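Local coordinates for protein B-agarase (Agarivorans gilvus, PDB 5Z6P) that hydrolyses agarose as a beta-agarase of glycoside hydrolase family 50, probably cleaving beta-galactosidic linkages of the polysaccharide, at residues Phe301-Asp306 with Gly429-Gly434; Phe449-Trp454 with Pro499-Ile504; Ala712-Tyr717 with Ile734-Ile739. All blocks are in the same frame, centred on the assembly; numbering follows the deposited sequence.

Contact 1 (Phe301-Asp306 with Gly429-Gly434)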
ATOM      1  N   PHE A 301      -1.193  13.439 -18.896  1.00 16.28           N
ATOM      2  CA  PHE A 301      -0.982  12.181 -18.233  1.00 14.95           C
ATOM      3  C   PHE A 301      -0.387  12.524 -16.853  1.00 17.60           C
ATOM      4  O   PHE A 301       0.552  13.312 -16.751  1.00 15.32           O
ATOM      5  CB  PHE A 301      -0.070  11.282 -19.062  1.00 11.68           C
ATOM      6  CG  PHE A 301       0.042   9.867 -18.544  1.00 14.66           C
ATOM      7  CD1 PHE A 301      -0.859   8.887 -18.950  1.00 15.52           C
ATOM      8  CD2 PHE A 301       1.071   9.509 -17.673  1.00 17.17           C
ATOM      9  CE1 PHE A 301      -0.753   7.587 -18.492  1.00 14.65           C
ATOM     10  CE2 PHE A 301       1.189   8.214 -17.202  1.00 16.54           C
ATOM     11  CZ  PHE A 301       0.285   7.245 -17.612  1.00 17.80           C
ATOM     12  N   ALA A 302      -0.959  11.964 -15.794  1.00 15.87           N
ATOM     13  CA  ALA A 302      -0.623  12.403 -14.426  1.00 18.04           C
ATOM     14  C   ALA A 302       0.459  11.561 -13.763  1.00 14.72           C
ATOM     15  O   ALA A 302       0.238  10.401 -13.463  1.00 17.04           O
ATOM     16  CB  ALA A 302      -1.877  12.406 -13.546  1.00 14.67           C
ATOM     17  N   THR A 303       1.626  12.152 -13.517  1.00 12.19           N
ATOM     18  CA  THR A 303       2.664  11.457 -12.756  1.00 12.96           C
ATOM     19  C   THR A 303       3.090  12.326 -11.580  1.00 13.54           C
ATOM     20  O   THR A 303       3.220  13.542 -11.713  1.00 18.48           O
ATOM     21  CB  THR A 303       3.907  11.097 -13.624  1.00 16.84           C
ATOM     22  OG1 THR A 303       4.439  12.285 -14.230  1.00 16.06           O
ATOM     23  CG2 THR A 303       3.527  10.091 -14.719  1.00 18.57           C
ATOM     24  N   GLY A 304       3.295  11.699 -10.428  1.00 14.72           N
ATOM     25  CA  GLY A 304       3.624  12.437  -9.220  1.00 16.05           C
ATOM     26  C   GLY A 304       3.653  11.565  -7.985  1.00 14.49           C
ATOM     27  O   GLY A 304       3.447  10.362  -8.078  1.00 16.35           O
ATOM     28  N   LEU A 305       3.889  12.187  -6.835  1.00 12.14           N
ATOM     29  CA  LEU A 305       4.082  11.473  -5.578  1.00 13.80           C
ATOM     30  C   LEU A 305       2.989  11.798  -4.560  1.00 13.12           C
ATOM     31  O   LEU A 305       2.447  12.892  -4.546  1.00 12.02           O
ATOM     32  CB  LEU A 305       5.445  11.820  -4.971  1.00 13.70           C
ATOM     33  CG  LEU A 305       6.647  11.863  -5.927  1.00 12.83           C
ATOM     34  CD1 LEU A 305       7.912  12.292  -5.181  1.00 12.67           C
ATOM     35  CD2 LEU A 305       6.853  10.522  -6.606  1.00 15.19           C
ATOM     36  N   ASP A 306       2.673  10.821  -3.730  1.00 12.21           N
ATOM     37  CA  ASP A 306       1.733  11.002  -2.650  1.00 14.50           C
ATOM     38  C   ASP A 306       2.418  11.531  -1.384  1.00 14.45           C
ATOM     39  O   ASP A 306       3.634  11.449  -1.249  1.00 14.12           O
ATOM     40  CB  ASP A 306       1.036   9.685  -2.334  1.00 12.32           C
ATOM     41  CG  ASP A 306       0.235   9.155  -3.497  1.00 16.75           C
ATOM     42  OD1 ASP A 306      -0.346   9.952  -4.272  1.00 12.03           O
ATOM     43  OD2 ASP A 306       0.219   7.922  -3.627  1.00 18.94           O
ATOM     44  N   GLY A 429      10.277  16.070 -13.808  1.00 17.31           N
ATOM     45  CA  GLY A 429       9.323  15.831 -14.876  1.00 18.09           C
ATOM     46  C   GLY A 429       7.900  15.472 -14.468  1.00 17.39           C
ATOM     47  O   GLY A 429       7.046  15.271 -15.327  1.00 18.75           O
ATOM     48  N   PHE A 430       7.632  15.387 -13.163  1.00 18.93           N
ATOM     49  CA  PHE A 430       6.299  14.994 -12.724  1.00 17.33           C
ATOM     50  C   PHE A 430       5.320  16.062 -13.129  1.00 18.07           C
ATOM     51  O   PHE A 430       5.656  17.234 -13.106  1.00 18.58           O
ATOM     52  CB  PHE A 430       6.239  14.770 -11.213  1.00 16.85           C
ATOM     53  CG  PHE A 430       6.869  13.493 -10.770  1.00 16.64           C
ATOM     54  CD1 PHE A 430       6.391  12.273 -11.226  1.00 14.42           C
ATOM     55  CD2 PHE A 430       7.952  13.506  -9.899  1.00 16.70           C
ATOM     56  CE1 PHE A 430       6.970  11.098 -10.811  1.00 13.62           C
ATOM     57  CE2 PHE A 430       8.532  12.328  -9.482  1.00 16.05           C
ATOM     58  CZ  PHE A 430       8.053  11.125  -9.944  1.00 13.48           C
ATOM     59  N   THR A 431       4.119  15.649 -13.524  1.00 19.08           N
ATOM     60  CA  THR A 431       3.107  16.586 -13.985  1.00 16.42           C
ATOM     61  C   THR A 431       2.105  16.981 -12.910  1.00 19.27           C
ATOM     62  O   THR A 431       1.161  17.738 -13.180  1.00 16.96           O
ATOM     63  CB  THR A 431       2.322  16.006 -15.183  1.00 20.01           C
ATOM     64  OG1 THR A 431       1.914  14.668 -14.885  1.00 18.13           O
ATOM     65  CG2 THR A 431       3.208  16.005 -16.443  1.00 17.13           C
ATOM     66  N   CYS A 432       2.299  16.457 -11.702  1.00 16.02           N
ATOM     67  CA  CYS A 432       1.442  16.825 -10.583  1.00 17.76           C
ATOM     68  C   CYS A 432       2.055  16.550  -9.235  1.00 15.48           C
ATOM     69  O   CYS A 432       3.062  15.869  -9.116  1.00 15.76           O
ATOM     70  CB  CYS A 432       0.102  16.077 -10.637  1.00 16.68           C
ATOM     71  SG  CYS A 432       0.232  14.343 -10.140  1.00 17.50           S
ATOM     72  N   LEU A 433       1.385  17.098  -8.230  1.00 18.22           N
ATOM     73  CA  LEU A 433       1.498  16.703  -6.848  1.00 13.76           C
ATOM     74  C   LEU A 433       0.339  15.743  -6.586  1.00 16.41           C
ATOM     75  O   LEU A 433      -0.804  16.043  -6.949  1.00 15.75           O
ATOM     76  CB  LEU A 433       1.420  17.923  -5.923  1.00 15.26           C
ATOM     77  CG  LEU A 433       2.370  19.091  -6.242  1.00 14.67           C
ATOM     78  CD1 LEU A 433       2.101  20.290  -5.339  1.00 13.46           C
ATOM     79  CD2 LEU A 433       3.796  18.639  -6.109  1.00 16.17           C
ATOM     80  N   GLY A 434       0.633  14.603  -5.966  1.00 12.70           N
ATOM     81  CA  GLY A 434      -0.326  13.534  -5.798  1.00 14.00           C
ATOM     82  C   GLY A 434      -1.273  13.675  -4.622  1.00 15.18           C
ATOM     83  O   GLY A 434      -1.523  14.771  -4.152  1.00 13.96           O
TER
HETATM   84  O   HOH W   1       4.597  14.967  -7.024  1.00 16.64           O
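Thr431 reaches across to the backbone of Phe301-Asp306 with one oxygen that serves two bonds. Its OG1 donates to Phe301 O (2.7 Å), in the carbonyl plane and on a lone pair, while Thr303 N donates to the same OG1 at 2.9 Å along a nearly straight N-H line (166°). With chi1 at 48°, OG1 sits between the backbone N and the carbonyl carbon of Thr431, and from there it takes the place of a main-chain partner. Thr303 turns its own hydroxyl toward Asn755 of helix 745-762. The Phe430 ring has Gly304 C above one face, toward the rim, and Thr303 CB at its edge, in plane; its CZ meets Leu305 CD2 at 3.6 Å, the two side chains crossing at about a right angle. Farther on, Gly434 N bonds to Leu305 O (2.9 Å), and a water joins Leu305 N to Cys432 O where the backbones stand too far apart for a direct bond. At Gly304 the backbones come close, CA lying 3.5 Å from Cys432 O in a CA-H...O contact. The loop leaving helix 413-428 is laid beside strand 299-305 in a strand-like but irregular pairing, consistent with neighbouring strand positions in a (beta/alpha)8-barrel.

Contact 2 (Phe449-Trp454 with Pro499-Ile504)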
ATOM      1  N   PHE A 449      -2.229  19.706  -8.988  1.00 17.61           N
ATOM      2  CA  PHE A 449      -2.265  18.875  -7.795  1.00 18.08           C
ATOM      3  C   PHE A 449      -3.588  18.097  -7.721  1.00 17.71           C
ATOM      4  O   PHE A 449      -4.542  18.434  -8.409  1.00 17.33           O
ATOM      5  CB  PHE A 449      -2.081  19.733  -6.544  1.00 15.61           C
ATOM      6  CG  PHE A 449      -3.211  20.690  -6.307  1.00 18.48           C
ATOM      7  CD1 PHE A 449      -3.221  21.938  -6.899  1.00 17.87           C
ATOM      8  CD2 PHE A 449      -4.276  20.336  -5.495  1.00 15.31           C
ATOM      9  CE1 PHE A 449      -4.276  22.809  -6.694  1.00 15.18           C
ATOM     10  CE2 PHE A 449      -5.325  21.195  -5.303  1.00 13.56           C
ATOM     11  CZ  PHE A 449      -5.330  22.428  -5.904  1.00 13.56           C
ATOM     12  N   PHE A 450      -3.621  17.058  -6.896  1.00 15.18           N
ATOM     13  CA  PHE A 450      -4.839  16.309  -6.651  1.00 15.17           C
ATOM     14  C   PHE A 450      -5.337  16.625  -5.231  1.00 16.29           C
ATOM     15  O   PHE A 450      -4.550  16.706  -4.308  1.00 17.02           O
ATOM     16  CB  PHE A 450      -4.594  14.813  -6.835  1.00 12.46           C
ATOM     17  CG  PHE A 450      -4.459  14.383  -8.284  1.00 16.56           C
ATOM     18  CD1 PHE A 450      -3.342  14.719  -9.042  1.00 15.24           C
ATOM     19  CD2 PHE A 450      -5.454  13.628  -8.882  1.00 13.43           C
ATOM     20  CE1 PHE A 450      -3.243  14.312 -10.373  1.00 15.45           C
ATOM     21  CE2 PHE A 450      -5.356  13.216 -10.215  1.00 14.15           C
ATOM     22  CZ  PHE A 450      -4.251  13.554 -10.958  1.00 11.04           C
ATOM     23  N   ALA A 451      -6.640  16.837  -5.076  1.00 17.20           N
ATOM     24  CA  ALA A 451      -7.230  17.147  -3.771  1.00 16.48           C
ATOM     25  C   ALA A 451      -7.871  15.891  -3.170  1.00 14.70           C
ATOM     26  O   ALA A 451      -8.150  14.931  -3.887  1.00 14.83           O
ATOM     27  CB  ALA A 451      -8.267  18.259  -3.894  1.00 13.57           C
ATOM     28  N   ASN A 452      -8.088  15.904  -1.861  1.00 16.21           N
ATOM     29  CA  ASN A 452      -8.658  14.763  -1.157  1.00 16.34           C
ATOM     30  C   ASN A 452      -9.539  15.203   0.005  1.00 17.68           C
ATOM     31  O   ASN A 452      -9.314  16.255   0.602  1.00 17.49           O
ATOM     32  CB  ASN A 452      -7.563  13.864  -0.624  1.00 16.38           C
ATOM     33  CG  ASN A 452      -6.908  14.436   0.617  1.00 17.18           C
ATOM     34  OD1 ASN A 452      -5.990  15.248   0.524  1.00 18.17           O
ATOM     35  ND2 ASN A 452      -7.404  14.045   1.781  1.00 13.69           N
ATOM     36  N   GLY A 453     -10.523  14.377   0.326  1.00 13.47           N
ATOM     37  CA  GLY A 453     -11.330  14.571   1.502  1.00 13.79           C
ATOM     38  C   GLY A 453     -11.721  13.222   2.059  1.00 13.84           C
ATOM     39  O   GLY A 453     -11.748  12.236   1.336  1.00 15.15           O
ATOM     40  N   TRP A 454     -12.009  13.191   3.351  1.00 12.60           N
ATOM     41  CA  TRP A 454     -12.544  12.013   4.039  1.00 13.41           C
ATOM     42  C   TRP A 454     -13.960  12.287   4.498  1.00 14.95           C
ATOM     43  O   TRP A 454     -14.215  13.340   5.062  1.00 17.19           O
ATOM     44  CB  TRP A 454     -11.730  11.657   5.278  1.00 17.13           C
ATOM     45  CG  TRP A 454     -10.271  11.422   5.071  1.00 18.18           C
ATOM     46  CD1 TRP A 454      -9.265  12.330   5.211  1.00 18.67           C
ATOM     47  CD2 TRP A 454      -9.659  10.184   4.728  1.00 17.72           C
ATOM     48  NE1 TRP A 454      -8.047  11.727   4.968  1.00 21.69           N
ATOM     49  CE2 TRP A 454      -8.266  10.410   4.663  1.00 20.34           C
ATOM     50  CE3 TRP A 454     -10.148   8.900   4.487  1.00 17.72           C
ATOM     51  CZ2 TRP A 454      -7.364   9.398   4.352  1.00 22.38           C
ATOM     52  CZ3 TRP A 454      -9.244   7.895   4.170  1.00 20.16           C
ATOM     53  CH2 TRP A 454      -7.869   8.153   4.107  1.00 19.58           C
ATOM     54  N   PRO A 499      -8.311  25.901 -11.336  1.00 22.48           N
ATOM     55  CA  PRO A 499      -8.147  24.939 -12.429  1.00 19.12           C
ATOM     56  C   PRO A 499      -6.893  24.079 -12.271  1.00 19.36           C
ATOM     57  O   PRO A 499      -6.784  23.063 -12.941  1.00 17.79           O
ATOM     58  CB  PRO A 499      -8.045  25.828 -13.668  1.00 18.64           C
ATOM     59  CG  PRO A 499      -7.527  27.109 -13.135  1.00 24.00           C
ATOM     60  CD  PRO A 499      -8.178  27.288 -11.802  1.00 19.73           C
ATOM     61  N   TRP A 500      -5.982  24.476 -11.390  1.00 19.03           N
ATOM     62  CA  TRP A 500      -4.781  23.690 -11.106  1.00 20.51           C
ATOM     63  C   TRP A 500      -5.085  22.386 -10.359  1.00 19.24           C
ATOM     64  O   TRP A 500      -4.225  21.516 -10.249  1.00 18.65           O
ATOM     65  CB  TRP A 500      -3.777  24.510 -10.280  1.00 22.41           C
ATOM     66  CG  TRP A 500      -3.064  25.591 -11.051  1.00 20.91           C
ATOM     67  CD1 TRP A 500      -3.397  26.910 -11.109  1.00 22.75           C
ATOM     68  CD2 TRP A 500      -1.895  25.438 -11.857  1.00 17.70           C
ATOM     69  NE1 TRP A 500      -2.508  27.590 -11.904  1.00 25.11           N
ATOM     70  CE2 TRP A 500      -1.573  26.708 -12.374  1.00 22.68           C
ATOM     71  CE3 TRP A 500      -1.088  24.352 -12.196  1.00 19.20           C
ATOM     72  CZ2 TRP A 500      -0.473  26.921 -13.213  1.00 21.39           C
ATOM     73  CZ3 TRP A 500       0.002  24.565 -13.031  1.00 18.91           C
ATOM     74  CH2 TRP A 500       0.301  25.842 -13.523  1.00 18.25           C
ATOM     75  N   CYS A 501      -6.297  22.260  -9.821  1.00 20.61           N
ATOM     76  CA  CYS A 501      -6.696  21.012  -9.176  1.00 17.73           C
ATOM     77  C   CYS A 501      -7.164  20.019 -10.211  1.00 17.27           C
ATOM     78  O   CYS A 501      -8.205  20.215 -10.811  1.00 19.58           O
ATOM     79  CB  CYS A 501      -7.814  21.226  -8.149  1.00 15.72           C
ATOM     80  SG  CYS A 501      -8.314  19.665  -7.369  1.00 16.98           S
ATOM     81  N   VAL A 502      -6.413  18.945 -10.402  1.00 19.23           N
ATOM     82  CA  VAL A 502      -6.743  17.977 -11.437  1.00 16.76           C
ATOM     83  C   VAL A 502      -8.037  17.239 -11.117  1.00 18.63           C
ATOM     84  O   VAL A 502      -8.877  17.032 -11.991  1.00 15.84           O
ATOM     85  CB  VAL A 502      -5.623  16.937 -11.636  1.00 15.86           C
ATOM     86  CG1 VAL A 502      -6.050  15.937 -12.674  1.00 15.34           C
ATOM     87  CG2 VAL A 502      -4.327  17.629 -12.071  1.00 16.25           C
ATOM     88  N   GLY A 503      -8.181  16.852  -9.852  1.00 12.94           N
ATOM     89  CA  GLY A 503      -9.349  16.122  -9.415  1.00 16.36           C
ATOM     90  C   GLY A 503      -9.340  15.860  -7.923  1.00 14.31           C
ATOM     91  O   GLY A 503      -8.369  16.143  -7.240  1.00 13.57           O
ATOM     92  N   ILE A 504     -10.440  15.295  -7.434  1.00 17.76           N
ATOM     93  CA  ILE A 504     -10.653  15.092  -6.012  1.00 15.53           C
ATOM     94  C   ILE A 504     -10.885  13.626  -5.685  1.00 16.86           C
ATOM     95  O   ILE A 504     -11.812  13.015  -6.206  1.00 14.72           O
ATOM     96  CB  ILE A 504     -11.862  15.903  -5.521  1.00 16.55           C
ATOM     97  CG1 ILE A 504     -11.723  17.373  -5.955  1.00 16.37           C
ATOM     98  CG2 ILE A 504     -12.027  15.746  -4.001  1.00 16.57           C
ATOM     99  CD1 ILE A 504     -13.033  18.082  -6.103  1.00 17.88           C
TER
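Two phenylalanine rings, one on each side of the sheet, each have a carbon of the neighbouring strand over one face. The Phe449 ring has Cys501 CA above it, offset toward the rim and 4.0 Å from the centroid, a CH-pi contact; Cys501 SG stands obliquely to the same ring in a sulfur-aromatic contact, and CE1 at the rim meets Trp500 CB. The Phe450 ring takes Val502 CB over its face, 3.8 Å from the centroid, with CG1 pressed against CZ at 3.4 Å. A chi1 of 66° leans the Phe449 ring over the neighbouring strand. Cys501, with SG opposite its own backbone N (chi1 179°), touches Ala451 CB with that sulfur at 3.7 Å, on the side of the sheet that helix 478-495 covers through Val491 and Ile495.

Between the two rings, three backbone bonds join the strands: Phe449 N to Trp500 O, Val502 N to Phe449 O at 2.8 Å, and Ala451 N to Gly503 O at 2.9 Å. The register slips by one residue at Val502, whose backbone leaves extended geometry and brings its side chain to the Phe450 face. The strands run the same way with axes 27° apart. Strands 449-453 and 501-506, joined through helix 478-495, form a beta-alpha-beta crossover, the connection between successive strands of the (beta/alpha)8-barrel expected of a glycosidase of this family.

Contact 3 (Ala712-Tyr717 with Ile734-Ile739)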
ATOM      1  N   ALA A 712      -0.411   7.647 -12.814  1.00 16.01           N
ATOM      2  CA  ALA A 712       0.030   6.790 -11.720  1.00 16.19           C
ATOM      3  C   ALA A 712       0.781   7.612 -10.661  1.00 17.26           C
ATOM      4  O   ALA A 712       1.688   8.384 -10.973  1.00 14.78           O
ATOM      5  CB  ALA A 712       0.916   5.626 -12.239  1.00 16.17           C
ATOM      6  N   HIS A 713       0.364   7.458  -9.411  1.00 15.54           N
ATOM      7  CA  HIS A 713       0.951   8.198  -8.307  1.00 15.60           C
ATOM      8  C   HIS A 713       1.722   7.258  -7.385  1.00 15.83           C
ATOM      9  O   HIS A 713       1.241   6.187  -7.035  1.00 16.17           O
ATOM     10  CB  HIS A 713      -0.114   8.952  -7.520  1.00 13.16           C
ATOM     11  CG  HIS A 713      -0.846   9.980  -8.318  1.00 14.53           C
ATOM     12  ND1 HIS A 713      -2.097  10.443  -7.970  1.00 16.39           N
ATOM     13  CD2 HIS A 713      -0.512  10.628  -9.461  1.00 13.76           C
ATOM     14  CE1 HIS A 713      -2.490  11.344  -8.846  1.00 15.89           C
ATOM     15  NE2 HIS A 713      -1.552  11.476  -9.762  1.00 18.07           N
ATOM     16  N   TYR A 714       2.916   7.696  -6.992  1.00 15.47           N
ATOM     17  CA  TYR A 714       3.851   6.896  -6.235  1.00 12.14           C
ATOM     18  C   TYR A 714       3.778   7.214  -4.734  1.00 13.47           C
ATOM     19  O   TYR A 714       3.828   8.368  -4.317  1.00 11.91           O
ATOM     20  CB  TYR A 714       5.284   7.110  -6.767  1.00 15.90           C
ATOM     21  CG  TYR A 714       6.344   6.310  -6.037  1.00 12.73           C
ATOM     22  CD1 TYR A 714       6.854   6.745  -4.814  1.00 12.93           C
ATOM     23  CD2 TYR A 714       6.819   5.121  -6.546  1.00 12.76           C
ATOM     24  CE1 TYR A 714       7.797   6.022  -4.139  1.00 10.64           C
ATOM     25  CE2 TYR A 714       7.771   4.385  -5.871  1.00 13.52           C
ATOM     26  CZ  TYR A 714       8.262   4.851  -4.669  1.00 11.66           C
ATOM     27  OH  TYR A 714       9.186   4.130  -3.975  1.00 12.25           O
ATOM     28  N   PHE A 715       3.666   6.165  -3.932  1.00 11.56           N
ATOM     29  CA  PHE A 715       3.580   6.327  -2.479  1.00 14.43           C
ATOM     30  C   PHE A 715       4.942   5.930  -1.907  1.00 12.31           C
ATOM     31  O   PHE A 715       5.216   4.751  -1.782  1.00 12.66           O
ATOM     32  CB  PHE A 715       2.447   5.459  -1.906  1.00 12.24           C
ATOM     33  CG  PHE A 715       2.054   5.797  -0.482  1.00 13.25           C
ATOM     34  CD1 PHE A 715       2.872   5.454   0.577  1.00 14.00           C
ATOM     35  CD2 PHE A 715       0.856   6.425  -0.208  1.00 13.70           C
ATOM     36  CE1 PHE A 715       2.512   5.747   1.892  1.00 14.48           C
ATOM     37  CE2 PHE A 715       0.489   6.718   1.106  1.00 13.90           C
ATOM     38  CZ  PHE A 715       1.323   6.368   2.154  1.00 13.02           C
ATOM     39  N   GLN A 716       5.780   6.885  -1.511  1.00 10.71           N
ATOM     40  CA  GLN A 716       5.434   8.261  -1.200  1.00 12.29           C
ATOM     41  C   GLN A 716       6.681   9.148  -1.387  1.00 12.74           C
ATOM     42  O   GLN A 716       7.756   8.645  -1.680  1.00 13.41           O
ATOM     43  CB  GLN A 716       4.922   8.365   0.248  1.00 11.53           C
ATOM     44  CG  GLN A 716       5.948   7.813   1.238  1.00 13.95           C
ATOM     45  CD  GLN A 716       5.527   7.881   2.704  1.00 16.06           C
ATOM     46  OE1 GLN A 716       4.496   8.443   3.037  1.00 17.02           O
ATOM     47  NE2 GLN A 716       6.349   7.303   3.585  1.00 16.67           N
ATOM     48  N   TYR A 717       6.518  10.457  -1.215  1.00 15.01           N
ATOM     49  CA  TYR A 717       7.601  11.438  -1.361  1.00 15.60           C
ATOM     50  C   TYR A 717       8.805  11.083  -0.472  1.00 17.23           C
ATOM     51  O   TYR A 717       9.920  10.924  -0.952  1.00 14.32           O
ATOM     52  CB  TYR A 717       7.081  12.819  -1.001  1.00 14.94           C
ATOM     53  CG  TYR A 717       8.004  14.002  -1.215  1.00 15.33           C
ATOM     54  CD1 TYR A 717       9.072  13.944  -2.101  1.00 16.45           C
ATOM     55  CD2 TYR A 717       7.778  15.194  -0.536  1.00 14.41           C
ATOM     56  CE1 TYR A 717       9.888  15.027  -2.308  1.00 13.25           C
ATOM     57  CE2 TYR A 717       8.593  16.289  -0.727  1.00 15.66           C
ATOM     58  CZ  TYR A 717       9.654  16.200  -1.627  1.00 17.32           C
ATOM     59  OH  TYR A 717      10.478  17.282  -1.841  1.00 16.39           O
ATOM     60  N   ILE A 734      10.673   3.473   1.169  1.00 14.42           N
ATOM     61  CA  ILE A 734       9.873   3.719  -0.037  1.00 15.43           C
ATOM     62  C   ILE A 734       9.917   5.144  -0.569  1.00 12.34           C
ATOM     63  O   ILE A 734       9.264   5.464  -1.543  1.00 14.35           O
ATOM     64  CB  ILE A 734       8.394   3.353   0.200  1.00 15.00           C
ATOM     65  CG1 ILE A 734       7.838   4.116   1.416  1.00 13.86           C
ATOM     66  CG2 ILE A 734       8.262   1.859   0.346  1.00 13.93           C
ATOM     67  CD1 ILE A 734       6.327   4.140   1.491  1.00 15.69           C
ATOM     68  N   GLY A 735      10.703   6.003   0.056  1.00 13.99           N
ATOM     69  CA  GLY A 735      10.718   7.380  -0.357  1.00 12.66           C
ATOM     70  C   GLY A 735      11.479   7.673  -1.639  1.00 16.68           C
ATOM     71  O   GLY A 735      12.374   6.930  -2.045  1.00 17.61           O
ATOM     72  N   PHE A 736      11.108   8.778  -2.266  1.00 16.70           N
ATOM     73  CA  PHE A 736      11.960   9.419  -3.257  1.00 20.09           C
ATOM     74  C   PHE A 736      13.105  10.167  -2.587  1.00 17.73           C
ATOM     75  O   PHE A 736      14.186  10.283  -3.160  1.00 15.86           O
ATOM     76  CB  PHE A 736      11.156  10.367  -4.138  1.00 15.54           C
ATOM     77  CG  PHE A 736      10.860   9.795  -5.486  1.00 16.87           C
ATOM     78  CD1 PHE A 736      10.025   8.700  -5.611  1.00 15.59           C
ATOM     79  CD2 PHE A 736      11.452  10.325  -6.626  1.00 17.20           C
ATOM     80  CE1 PHE A 736       9.768   8.150  -6.851  1.00 15.69           C
ATOM     81  CE2 PHE A 736      11.204   9.784  -7.866  1.00 14.69           C
ATOM     82  CZ  PHE A 736      10.361   8.694  -7.983  1.00 18.54           C
ATOM     83  N   VAL A 737      12.859  10.657  -1.374  1.00 17.90           N
ATOM     84  CA  VAL A 737      13.902  11.315  -0.595  1.00 15.32           C
ATOM     85  C   VAL A 737      14.109  10.628   0.751  1.00 15.26           C
ATOM     86  O   VAL A 737      13.188  10.058   1.310  1.00 14.59           O
ATOM     87  CB  VAL A 737      13.598  12.807  -0.381  1.00 14.87           C
ATOM     88  CG1 VAL A 737      13.313  13.483  -1.702  1.00 15.15           C
ATOM     89  CG2 VAL A 737      12.447  13.026   0.594  1.00 14.12           C
ATOM     90  N   SER A 738      15.336  10.672   1.260  1.00 18.72           N
ATOM     91  CA  SER A 738      15.621  10.093   2.567  1.00 16.94           C
ATOM     92  C   SER A 738      15.001  10.915   3.685  1.00 14.13           C
ATOM     93  O   SER A 738      14.417  11.963   3.455  1.00 15.86           O
ATOM     94  CB  SER A 738      17.128   9.990   2.806  1.00 14.51           C
ATOM     95  OG  SER A 738      17.671  11.283   2.945  1.00 17.56           O
ATOM     96  N   ILE A 739      15.182  10.446   4.908  1.00 12.81           N
ATOM     97  CA  ILE A 739      14.707  11.174   6.075  1.00 14.71           C
ATOM     98  C   ILE A 739      15.551  12.441   6.290  1.00 18.36           C
ATOM     99  O   ILE A 739      15.144  13.352   7.014  1.00 17.99           O
ATOM    100  CB  ILE A 739      14.723  10.270   7.338  1.00 15.50           C
ATOM    101  CG1 ILE A 739      13.800  10.831   8.427  1.00 15.74           C
ATOM    102  CG2 ILE A 739      16.148  10.040   7.838  1.00 16.52           C
ATOM    103  CD1 ILE A 739      12.372  10.749   8.077  1.00 16.35           C
TER
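Phe736 turns its edge into the face of Tyr714 in a T-shaped pair, the ring centroids 5.1 Å apart and the planes at 78°. Phe736 CE1 stands over the centre of the tyrosine ring, and Leu305 and Met747 add to the same apolar cluster. Next to this pair, Ile734 sends its CD1 to the edge of the Phe715 ring, in plane, at 3.8 Å from CD1 of that ring, and also against Gln716 CG. A chi1 of 56° swings CG1 of Ile734 toward both residues. Val737 meets the Tyr717 ring with its two methyls, CG1 at CE1 and CG2 above one face near the rim.

Polar groups border these contacts. Tyr714 OH donates to Ile734 O at 2.8 Å, from above the carbonyl plane rather than on a lone pair, and has a second partner in Arg692. Tyr717 O receives Val737 N at 3.0 Å, nearly in line with the carbonyl, and a weak bond from Phe736 N. The neighbouring Gln716 O, which follows a cis peptide bond between Phe715 and Gln716, accepts the CA-H of Gly735. The hydroxyl of Tyr717 extends to Arg424 and Thr421 on helix 413-428. The contact thus folds the loop that leads to helix 745-762 back against the C-terminal end of strand 709-714, with strand 299-305 alongside.

All three contacts are buried. Contact 2 is parallel sheet with a phenylalanine ring on each side of the strand pair; contact 1 pairs a strand with an irregular loop, with a threonine hydroxyl and a water replacing main-chain partners; contact 3 joins the end of a strand and the residues after it to a loop, through aromatic and aliphatic packing bordered by backbone and tyrosine hydroxyl bonds. Contacts 1 and 3 share a sheet, since strands 299-305 and 709-714 are neighbours, bonded at Ala302 with Ala712 and at Asp306 with Tyr714. Contacts 1 and 2 adjoin where Leu433 O meets Phe450 N. Phe450, Cys432 and His713 come together between the three, where contacts 2 and 3 also touch.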